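PDB 4FGW: glycerol-3-phosphate dehydrogenase [NAD(+)] 1 from Saccharomyces cerevisiae, which catalyses the NAD-dependent interconversion of dihydroxyacetone phosphate and sn-glycerol 3-phosphate, driving glycerol production and accumulation when yeast cells meet hyperosmotic stress. Local coordinates for residues T38-S42 against M70-E74; Y60-F64 against V217-L221; V145-C150 against I174-L179; V198-I202 against V213-L218. One frame throughout, in Å; residues are numbered along the deposited sequence.

All four contacts belong to the N-terminal, nucleotide-binding part of the enzyme, and interactions 1, 3 and 4 reach the same sheet. Interaction 1, at the probable NAD-binding turn, has its centre about 16 Å from that of interaction 3. There the side chain of L179 is about 4 Å from that of W45, which probably binds NAD(+), and that of C150 about 7 Å from that of K152, which probably binds substrate. Interactions 3 and 4 have centres about 9 Å apart, A178 O lying 2.8 Å from A199 N, a probable hydrogen bond. Interactions 2 and 4 share V217 and L218, and L218 CD2 also lies 3.8 Å from I148 CG1. Interaction 2 lies away from these sites.

Interaction 1: residues T38-S42 against M70-E74; sequences TVIGS and MWVFE
S42 sits against residues M70 to V72 where two parallel strands come to their ends. Its CB lies 3.4 Å from W71 O and 3.5 Å from V72 CG2, while the hydroxyl, with OG between the backbone N and the carbonyl carbon (chi1 74°), accepts a hydrogen bond from a water 2.6 Å from S42 OG. The same water donates to W71 O and accepts from F73 N, bridging the two segments just beyond the strand pairing. A small residue suits this place because backbone atoms come so near. M70, extended until it bends at chi3 (68°), runs alongside and brings SD to 3.8 Å from S42 CA, its unbranched chain reaching to S42. With an alanine at this position the thioether contact to S42 is likely to be lost, leaving a gap beside S42 and the helix 44-59 residues T47 and A50. Behind these contacts the strands are joined by the hydrogen bond from W71 N to V39 O, 2.8 Å. On the sheet face opposite M70, I40 CG2 packs 3.8 Å from W71 CE3, and the indole is fixed further out by its NE1 bond to P109 O. G41 and S42, with F73, probably bind NAD(+); G41 opens the GxGxxG turn, so this is the strand-end site of a Rossmann fold.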
# COMPACT_ATOMS: atom_id res chain seq x y z
N THR A 38 -26.47 18.94 -10.47
CA THR A 38 -26.07 18.99 -11.88
C THR A 38 -24.63 18.49 -12.03
O THR A 38 -23.75 18.88 -11.27
CB THR A 38 -26.30 20.38 -12.49
OG1 THR A 38 -27.70 20.69 -12.46
CG2 THR A 38 -25.80 20.50 -13.94
N VAL A 39 -24.42 17.63 -13.03
CA VAL A 39 -23.11 17.09 -13.38
C VAL A 39 -22.65 17.73 -14.70
O VAL A 39 -23.35 17.64 -15.71
CB VAL A 39 -23.12 15.53 -13.45
CG1 VAL A 39 -21.75 14.98 -13.84
CG2 VAL A 39 -23.58 14.93 -12.14
N ILE A 40 -21.49 18.40 -14.68
CA ILE A 40 -20.89 19.02 -15.87
C ILE A 40 -19.85 18.00 -16.36
O ILE A 40 -18.77 17.92 -15.77
CB ILE A 40 -20.26 20.41 -15.55
CG1 ILE A 40 -21.25 21.40 -14.85
CG2 ILE A 40 -19.59 21.04 -16.79
CD1 ILE A 40 -22.58 21.75 -15.56
N GLY A 41 -20.20 17.18 -17.36
CA GLY A 41 -19.28 16.15 -17.82
C GLY A 41 -19.62 15.34 -19.06
O GLY A 41 -18.98 15.52 -20.10
N SER A 42 -20.55 14.38 -18.90
CA SER A 42 -21.06 13.48 -19.96
C SER A 42 -20.15 12.40 -20.56
O SER A 42 -20.65 11.53 -21.29
CB SER A 42 -21.83 14.25 -21.04
OG SER A 42 -20.98 14.97 -21.91
N MET A 70 -27.45 16.59 -16.47
CA MET A 70 -26.09 16.30 -16.92
C MET A 70 -25.80 17.10 -18.18
O MET A 70 -26.47 16.90 -19.19
CB MET A 70 -25.87 14.80 -17.14
CG MET A 70 -24.45 14.47 -17.61
SD MET A 70 -24.10 12.72 -17.84
CE MET A 70 -25.11 12.35 -19.25
N TRP A 71 -24.80 18.01 -18.11
CA TRP A 71 -24.43 18.79 -19.28
C TRP A 71 -23.68 17.93 -20.28
O TRP A 71 -22.60 17.41 -19.99
CB TRP A 71 -23.65 20.07 -18.94
CG TRP A 71 -23.23 20.81 -20.18
CD1 TRP A 71 -24.05 21.45 -21.07
CD2 TRP A 71 -21.91 20.85 -20.75
NE1 TRP A 71 -23.31 21.94 -22.12
CE2 TRP A 71 -22.00 21.58 -21.96
CE3 TRP A 71 -20.66 20.34 -20.35
CZ2 TRP A 71 -20.88 21.83 -22.76
CZ3 TRP A 71 -19.55 20.59 -21.15
CH2 TRP A 71 -19.67 21.33 -22.33
N VAL A 72 -24.27 17.78 -21.47
CA VAL A 72 -23.71 17.01 -22.58
C VAL A 72 -23.39 17.98 -23.72
O VAL A 72 -24.28 18.68 -24.19
CB VAL A 72 -24.68 15.88 -23.06
CG1 VAL A 72 -24.03 15.01 -24.13
CG2 VAL A 72 -25.16 15.03 -21.89
N PHE A 73 -22.11 18.02 -24.16
CA PHE A 73 -21.70 18.84 -25.29
C PHE A 73 -22.32 18.16 -26.51
O PHE A 73 -21.99 17.01 -26.81
CB PHE A 73 -20.16 18.93 -25.41
CG PHE A 73 -19.68 19.79 -26.56
CD1 PHE A 73 -19.51 21.16 -26.40
CD2 PHE A 73 -19.41 19.23 -27.81
CE1 PHE A 73 -19.08 21.96 -27.47
CE2 PHE A 73 -18.99 20.04 -28.88
CZ PHE A 73 -18.83 21.39 -28.70
N GLU A 74 -23.31 18.83 -27.14
CA GLU A 74 -24.07 18.29 -28.26
C GLU A 74 -23.25 17.75 -29.43
O GLU A 74 -22.38 18.43 -29.97
CB GLU A 74 -25.17 19.26 -28.73
CG GLU A 74 -26.30 18.60 -29.51
CD GLU A 74 -27.18 17.65 -28.72
OE1 GLU A 74 -28.21 18.10 -28.16
OE2 GLU A 74 -26.84 16.44 -28.66
O HOH W 1 -20.13 17.47 -21.79

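Interaction 2: residues Y60-F64 against V217-L221; sequences YPEVF and VLKAL
F64 and Y60, from the loop that leads out of helix 44-59 of the Rossmann domain, rest against helix 215-222, which lies far along the chain. The F64 side chain leaves CB with CG anti to its own carbonyl carbon (chi1 -49°), which sends the ring toward the helix. CD1 comes within 4.1 Å of L221 CD1. Further out, CE1 meets V217 CG1 at 3.6 Å, and on the other flank CE2 nears the A220 methyl. CZ, the tip, ends 3.6 Å from L221 CB. L221 CD1 lies over one ring face, a CH-pi contact, and V63 CG1 over the opposite one, so the phenyl is held between two aliphatic groups. A flat, apolar ring fits such a slot, and V217 and L221, one turn apart on the helix, offer branched carbons to line it. The loop is itself drawn tight, because Y60 O accepts from both V63 N and F64 N. Y60 adds a second aromatic: the A220 methyl points over the centre of its ring, where alanine is small enough to let the helix come near. At the ring edge of F64, near its plane, CZ faces V217 O at 3.3 Å.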
# COMPACT_ATOMS: atom_id res chain seq x y z
N TYR A 60 -32.98 9.43 -1.70
CA TYR A 60 -33.15 10.43 -0.64
C TYR A 60 -34.06 11.59 -1.12
O TYR A 60 -33.56 12.68 -1.39
CB TYR A 60 -31.79 10.93 -0.13
CG TYR A 60 -30.95 9.85 0.53
CD1 TYR A 60 -29.99 9.15 -0.19
CD2 TYR A 60 -31.09 9.56 1.89
CE1 TYR A 60 -29.21 8.17 0.42
CE2 TYR A 60 -30.32 8.58 2.50
CZ TYR A 60 -29.37 7.88 1.76
OH TYR A 60 -28.61 6.92 2.37
N PRO A 61 -35.39 11.37 -1.22
CA PRO A 61 -36.28 12.44 -1.71
C PRO A 61 -36.48 13.64 -0.77
O PRO A 61 -36.93 14.70 -1.23
CB PRO A 61 -37.59 11.72 -2.01
CG PRO A 61 -37.59 10.55 -1.11
CD PRO A 61 -36.16 10.13 -0.95
N GLU A 62 -36.16 13.47 0.52
CA GLU A 62 -36.28 14.51 1.55
C GLU A 62 -35.01 15.40 1.60
O GLU A 62 -35.03 16.46 2.23
CB GLU A 62 -36.59 13.88 2.93
CG GLU A 62 -35.43 13.21 3.66
CD GLU A 62 -34.82 11.91 3.12
OE1 GLU A 62 -33.80 11.47 3.70
OE2 GLU A 62 -35.37 11.33 2.16
N VAL A 63 -33.92 14.94 0.94
CA VAL A 63 -32.62 15.61 0.89
C VAL A 63 -32.33 16.21 -0.49
O VAL A 63 -31.95 17.38 -0.58
CB VAL A 63 -31.47 14.69 1.38
CG1 VAL A 63 -30.13 15.42 1.39
CG2 VAL A 63 -31.77 14.12 2.77
N PHE A 64 -32.50 15.42 -1.56
CA PHE A 64 -32.22 15.87 -2.92
C PHE A 64 -33.44 15.91 -3.81
O PHE A 64 -34.35 15.09 -3.66
CB PHE A 64 -31.13 15.00 -3.57
CG PHE A 64 -29.89 14.77 -2.73
CD1 PHE A 64 -28.94 15.77 -2.58
CD2 PHE A 64 -29.68 13.56 -2.09
CE1 PHE A 64 -27.80 15.57 -1.80
CE2 PHE A 64 -28.54 13.35 -1.30
CZ PHE A 64 -27.61 14.36 -1.17
N VAL A 217 -24.53 15.16 3.77
CA VAL A 217 -25.16 15.37 2.46
C VAL A 217 -24.27 14.73 1.37
O VAL A 217 -24.79 14.00 0.51
CB VAL A 217 -25.47 16.87 2.21
CG1 VAL A 217 -25.77 17.16 0.74
CG2 VAL A 217 -26.64 17.34 3.08
N LEU A 218 -22.94 14.95 1.45
CA LEU A 218 -21.95 14.41 0.51
C LEU A 218 -21.83 12.89 0.60
O LEU A 218 -21.61 12.24 -0.42
CB LEU A 218 -20.57 15.07 0.68
CG LEU A 218 -20.50 16.56 0.30
CD1 LEU A 218 -19.21 17.16 0.74
CD2 LEU A 218 -20.71 16.78 -1.20
N LYS A 219 -21.98 12.32 1.82
CA LYS A 219 -21.97 10.88 2.05
C LYS A 219 -23.20 10.27 1.39
O LYS A 219 -23.07 9.28 0.68
CB LYS A 219 -21.92 10.54 3.56
CG LYS A 219 -21.92 9.04 3.89
CD LYS A 219 -20.53 8.40 3.88
CE LYS A 219 -20.58 6.98 4.38
NZ LYS A 219 -19.26 6.53 4.91
N ALA A 220 -24.37 10.88 1.60
CA ALA A 220 -25.64 10.44 1.03
C ALA A 220 -25.68 10.59 -0.49
O ALA A 220 -26.29 9.77 -1.16
CB ALA A 220 -26.80 11.21 1.67
N LEU A 221 -25.01 11.64 -1.03
CA LEU A 221 -24.97 11.94 -2.46
C LEU A 221 -24.16 10.93 -3.28
O LEU A 221 -24.57 10.58 -4.39
CB LEU A 221 -24.45 13.38 -2.70
CG LEU A 221 -24.46 13.92 -4.14
CD1 LEU A 221 -25.87 13.99 -4.71
CD2 LEU A 221 -23.81 15.28 -4.20

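Interaction 3: residues V145-C150 against I174-L179; sequences VRAISC and IQCGAL
Two neighbouring parallel strands of the Rossmann-type sheet, 146-149 and 175-180, are paired here; the axes of segments 146-149 and 175-179 approach to 4.3 Å, their directions 29° apart. A147 and S149 each serve the adjoining strand with both N-H and C=O. A147 N gives to Q175 O at 2.7 Å and A147 O takes from G177 N; S149 N then gives to G177 O, and S149 O takes from L179 N. On one face of the sheet A147 and S149 stand beside C176, whose SG is 4.0 Å from A147 CB. I174 places its CD1 3.8 Å from that same methyl, and the shortness of alanine makes room for both. On the other face I148 lies over G177: with CG1 anti to the carbonyl carbon (chi1 -65°), the chain folds across so that CD1 comes to 3.9 Å from G177 CA. Glycine suits this position, since a side chain there would run into that methyl. The I148 and L179 side chains cross at about a right angle, CG2 of I148 lying 3.9 Å from L179 CB. At the start of the pair, R146 NH1 passes 3.8 Å from Q175 CB, but the guanidinium is held through NH2 by salt bridges to D212 and D205, and Q175 NE2 is bonded to H201 O. Helix 164-172 packs on the face of S149 and C176, strand 120-123 bonds along the other edge of 146-149, the one not used by 175-180, and strand 194-199 follows beyond 175-180.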
# COMPACT_ATOMS: atom_id res chain seq x y z
N VAL A 145 -24.11 28.23 -4.35
CA VAL A 145 -23.73 26.97 -4.97
C VAL A 145 -22.42 26.43 -4.40
O VAL A 145 -21.47 27.19 -4.16
CB VAL A 145 -23.73 27.03 -6.53
CG1 VAL A 145 -23.46 25.66 -7.14
CG2 VAL A 145 -25.05 27.59 -7.06
N ARG A 146 -22.41 25.13 -4.11
CA ARG A 146 -21.27 24.38 -3.61
C ARG A 146 -20.94 23.37 -4.68
O ARG A 146 -21.85 22.89 -5.37
CB ARG A 146 -21.59 23.69 -2.26
CG ARG A 146 -22.28 24.59 -1.21
CD ARG A 146 -21.49 25.82 -0.83
NE ARG A 146 -22.05 26.49 0.34
CZ ARG A 146 -21.56 27.60 0.88
NH1 ARG A 146 -20.48 28.18 0.35
NH2 ARG A 146 -22.13 28.14 1.94
N ALA A 147 -19.65 23.08 -4.88
CA ALA A 147 -19.24 22.17 -5.93
C ALA A 147 -18.30 21.06 -5.48
O ALA A 147 -17.71 21.13 -4.40
CB ALA A 147 -18.62 22.96 -7.08
N ILE A 148 -18.18 20.01 -6.32
CA ILE A 148 -17.28 18.87 -6.15
C ILE A 148 -16.59 18.64 -7.50
O ILE A 148 -17.25 18.56 -8.53
CB ILE A 148 -17.99 17.59 -5.60
CG1 ILE A 148 -18.53 17.79 -4.15
CG2 ILE A 148 -17.12 16.32 -5.72
CD1 ILE A 148 -17.46 17.93 -2.94
N SER A 149 -15.25 18.57 -7.48
CA SER A 149 -14.44 18.31 -8.68
C SER A 149 -13.99 16.85 -8.68
O SER A 149 -13.39 16.40 -7.70
CB SER A 149 -13.24 19.25 -8.72
OG SER A 149 -12.33 18.90 -9.76
N CYS A 150 -14.29 16.13 -9.76
CA CYS A 150 -13.89 14.73 -9.99
C CYS A 150 -12.62 14.71 -10.88
O CYS A 150 -12.24 13.66 -11.41
CB CYS A 150 -15.03 13.95 -10.64
SG CYS A 150 -16.54 13.88 -9.66
N ILE A 174 -17.39 30.00 -5.91
CA ILE A 174 -18.13 28.94 -5.22
C ILE A 174 -17.22 28.00 -4.46
O ILE A 174 -16.10 27.75 -4.92
CB ILE A 174 -19.08 28.19 -6.21
CG1 ILE A 174 -18.30 27.45 -7.35
CG2 ILE A 174 -20.15 29.17 -6.78
CD1 ILE A 174 -19.15 26.55 -8.25
N GLN A 175 -17.68 27.48 -3.29
CA GLN A 175 -16.91 26.51 -2.50
C GLN A 175 -16.78 25.22 -3.32
O GLN A 175 -17.75 24.82 -3.97
CB GLN A 175 -17.57 26.23 -1.13
CG GLN A 175 -16.67 25.49 -0.13
CD GLN A 175 -15.56 26.31 0.50
OE1 GLN A 175 -15.43 27.53 0.29
NE2 GLN A 175 -14.76 25.67 1.35
N CYS A 176 -15.58 24.61 -3.33
CA CYS A 176 -15.34 23.43 -4.15
C CYS A 176 -14.43 22.40 -3.52
O CYS A 176 -13.28 22.70 -3.19
CB CYS A 176 -14.86 23.83 -5.55
SG CYS A 176 -14.66 22.45 -6.69
N GLY A 177 -14.95 21.19 -3.38
CA GLY A 177 -14.22 20.04 -2.85
C GLY A 177 -13.78 19.11 -3.96
O GLY A 177 -13.86 19.46 -5.14
N ALA A 178 -13.30 17.91 -3.60
CA ALA A 178 -12.84 16.94 -4.59
C ALA A 178 -13.32 15.52 -4.33
O ALA A 178 -13.67 15.19 -3.20
CB ALA A 178 -11.32 16.98 -4.71
N LEU A 179 -13.40 14.71 -5.40
CA LEU A 179 -13.76 13.29 -5.37
C LEU A 179 -12.64 12.54 -6.10
O LEU A 179 -12.37 12.83 -7.27
CB LEU A 179 -15.13 13.04 -6.05
CG LEU A 179 -15.69 11.60 -5.99
CD1 LEU A 179 -17.19 11.60 -5.93
CD2 LEU A 179 -15.23 10.76 -7.20

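Interaction 4: residues V198-I202 against V213-L218; sequences VAYHI and VDHKVL
The chain leaving strand 194-199 runs past the start of helix 215-222 at a distance, Y200 and H215 having their CA atoms 7.5 Å apart, so side chains must span the space. H215 does this with a hydrogen bond: NE2 gives its proton to Y200 O at 2.7 Å, almost straight at 170°, with the carbonyl oxygen close to the imidazole plane. That carbonyl belongs to a residue just past the strand, and a long, flat donor such as histidine can reach it from the helix. Over one face of the same ring lies I202 CD1, 3.8 Å from the centroid, a CH-pi contact that leaves the edge to the bond. A leucine in place of H215 would probably leave Y200 O without this donor and the end of I202 without the flat surface it rests on. One turn further along the helix, L218 brings CD1 to 3.5 Å from Y200 CB; the tyrosine, with CG anti to the backbone N (chi1 -180°), carries its ring toward V213, whose CG2 lies over one face. The phenol end is tied back by a water 2.7 Å from Y200 OH, which donates to V213 O. V198 CG1 closes the apolar patch against L218 CB at 4.3 Å. The helix itself is begun by D214, its N-cap, whose OD1 accepts from V217 N. Strand 194-199, helix 215-222 and strand 227-232 form a beta-alpha-beta unit, and this contact lays the first turn of its connecting helix against the sheet.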
# COMPACT_ATOMS: atom_id res chain seq x y z
N VAL A 198 -14.23 11.54 -0.78
CA VAL A 198 -14.84 12.83 -1.09
C VAL A 198 -14.28 13.78 -0.02
O VAL A 198 -14.41 13.51 1.17
CB VAL A 198 -16.39 12.82 -1.13
CG1 VAL A 198 -16.93 14.23 -1.43
CG2 VAL A 198 -16.92 11.84 -2.16
N ALA A 199 -13.61 14.85 -0.46
CA ALA A 199 -13.05 15.85 0.44
C ALA A 199 -13.71 17.19 0.24
O ALA A 199 -13.91 17.61 -0.90
CB ALA A 199 -11.55 15.96 0.26
N TYR A 200 -14.07 17.87 1.33
CA TYR A 200 -14.74 19.17 1.29
C TYR A 200 -14.56 19.89 2.62
O TYR A 200 -14.85 19.34 3.68
CB TYR A 200 -16.24 18.96 0.98
CG TYR A 200 -17.08 20.21 0.89
CD1 TYR A 200 -17.18 20.92 -0.30
CD2 TYR A 200 -17.86 20.63 1.97
CE1 TYR A 200 -17.99 22.05 -0.40
CE2 TYR A 200 -18.67 21.76 1.88
CZ TYR A 200 -18.73 22.47 0.69
OH TYR A 200 -19.53 23.59 0.61
N HIS A 201 -14.07 21.13 2.55
CA HIS A 201 -13.91 21.98 3.73
C HIS A 201 -15.23 22.72 3.88
O HIS A 201 -15.64 23.42 2.94
CB HIS A 201 -12.76 22.99 3.57
CG HIS A 201 -11.40 22.37 3.60
ND1 HIS A 201 -10.60 22.33 2.47
CD2 HIS A 201 -10.73 21.79 4.63
CE1 HIS A 201 -9.48 21.73 2.84
NE2 HIS A 201 -9.52 21.38 4.13
N ILE A 202 -15.90 22.55 5.03
CA ILE A 202 -17.16 23.24 5.32
C ILE A 202 -16.81 24.74 5.38
O ILE A 202 -15.88 25.10 6.10
CB ILE A 202 -17.84 22.69 6.60
CG1 ILE A 202 -18.45 21.30 6.35
CG2 ILE A 202 -18.92 23.66 7.13
CD1 ILE A 202 -17.88 20.27 7.19
N VAL A 213 -24.78 22.19 2.19
CA VAL A 213 -24.10 20.91 2.13
C VAL A 213 -23.01 20.75 3.20
O VAL A 213 -22.21 21.66 3.42
CB VAL A 213 -23.71 20.40 0.69
CG1 VAL A 213 -24.05 21.41 -0.40
CG2 VAL A 213 -22.25 19.94 0.59
N ASP A 214 -23.05 19.61 3.88
CA ASP A 214 -22.10 19.18 4.90
C ASP A 214 -21.61 17.79 4.49
O ASP A 214 -21.94 17.33 3.39
CB ASP A 214 -22.74 19.19 6.31
CG ASP A 214 -24.10 18.51 6.47
OD1 ASP A 214 -24.41 17.61 5.66
OD2 ASP A 214 -24.82 18.84 7.44
N HIS A 215 -20.84 17.11 5.35
CA HIS A 215 -20.31 15.78 5.06
C HIS A 215 -21.37 14.70 4.99
O HIS A 215 -21.19 13.72 4.27
CB HIS A 215 -19.17 15.43 6.01
CG HIS A 215 -17.94 16.26 5.80
ND1 HIS A 215 -16.85 16.15 6.65
CD2 HIS A 215 -17.66 17.17 4.85
CE1 HIS A 215 -15.96 17.01 6.19
NE2 HIS A 215 -16.40 17.65 5.11
N LYS A 216 -22.49 14.89 5.71
CA LYS A 216 -23.63 13.96 5.72
C LYS A 216 -24.33 13.96 4.35
O LYS A 216 -24.65 12.89 3.84
CB LYS A 216 -24.63 14.32 6.84
CG LYS A 216 -24.14 13.96 8.25
CD LYS A 216 -25.21 13.24 9.08
CE LYS A 216 -26.11 14.17 9.86
NZ LYS A 216 -27.07 13.41 10.71
N VAL A 217 -24.53 15.16 3.77
CA VAL A 217 -25.16 15.37 2.46
C VAL A 217 -24.27 14.73 1.37
O VAL A 217 -24.79 14.00 0.51
CB VAL A 217 -25.47 16.87 2.21
CG1 VAL A 217 -25.77 17.16 0.74
CG2 VAL A 217 -26.64 17.34 3.08
N LEU A 218 -22.94 14.95 1.45
CA LEU A 218 -21.95 14.41 0.51
C LEU A 218 -21.83 12.89 0.60
O LEU A 218 -21.61 12.24 -0.42
CB LEU A 218 -20.57 15.07 0.68
CG LEU A 218 -20.50 16.56 0.30
CD1 LEU A 218 -19.21 17.16 0.74
CD2 LEU A 218 -20.71 16.78 -1.20
O HOH W 2 -21.23 24.00 2.72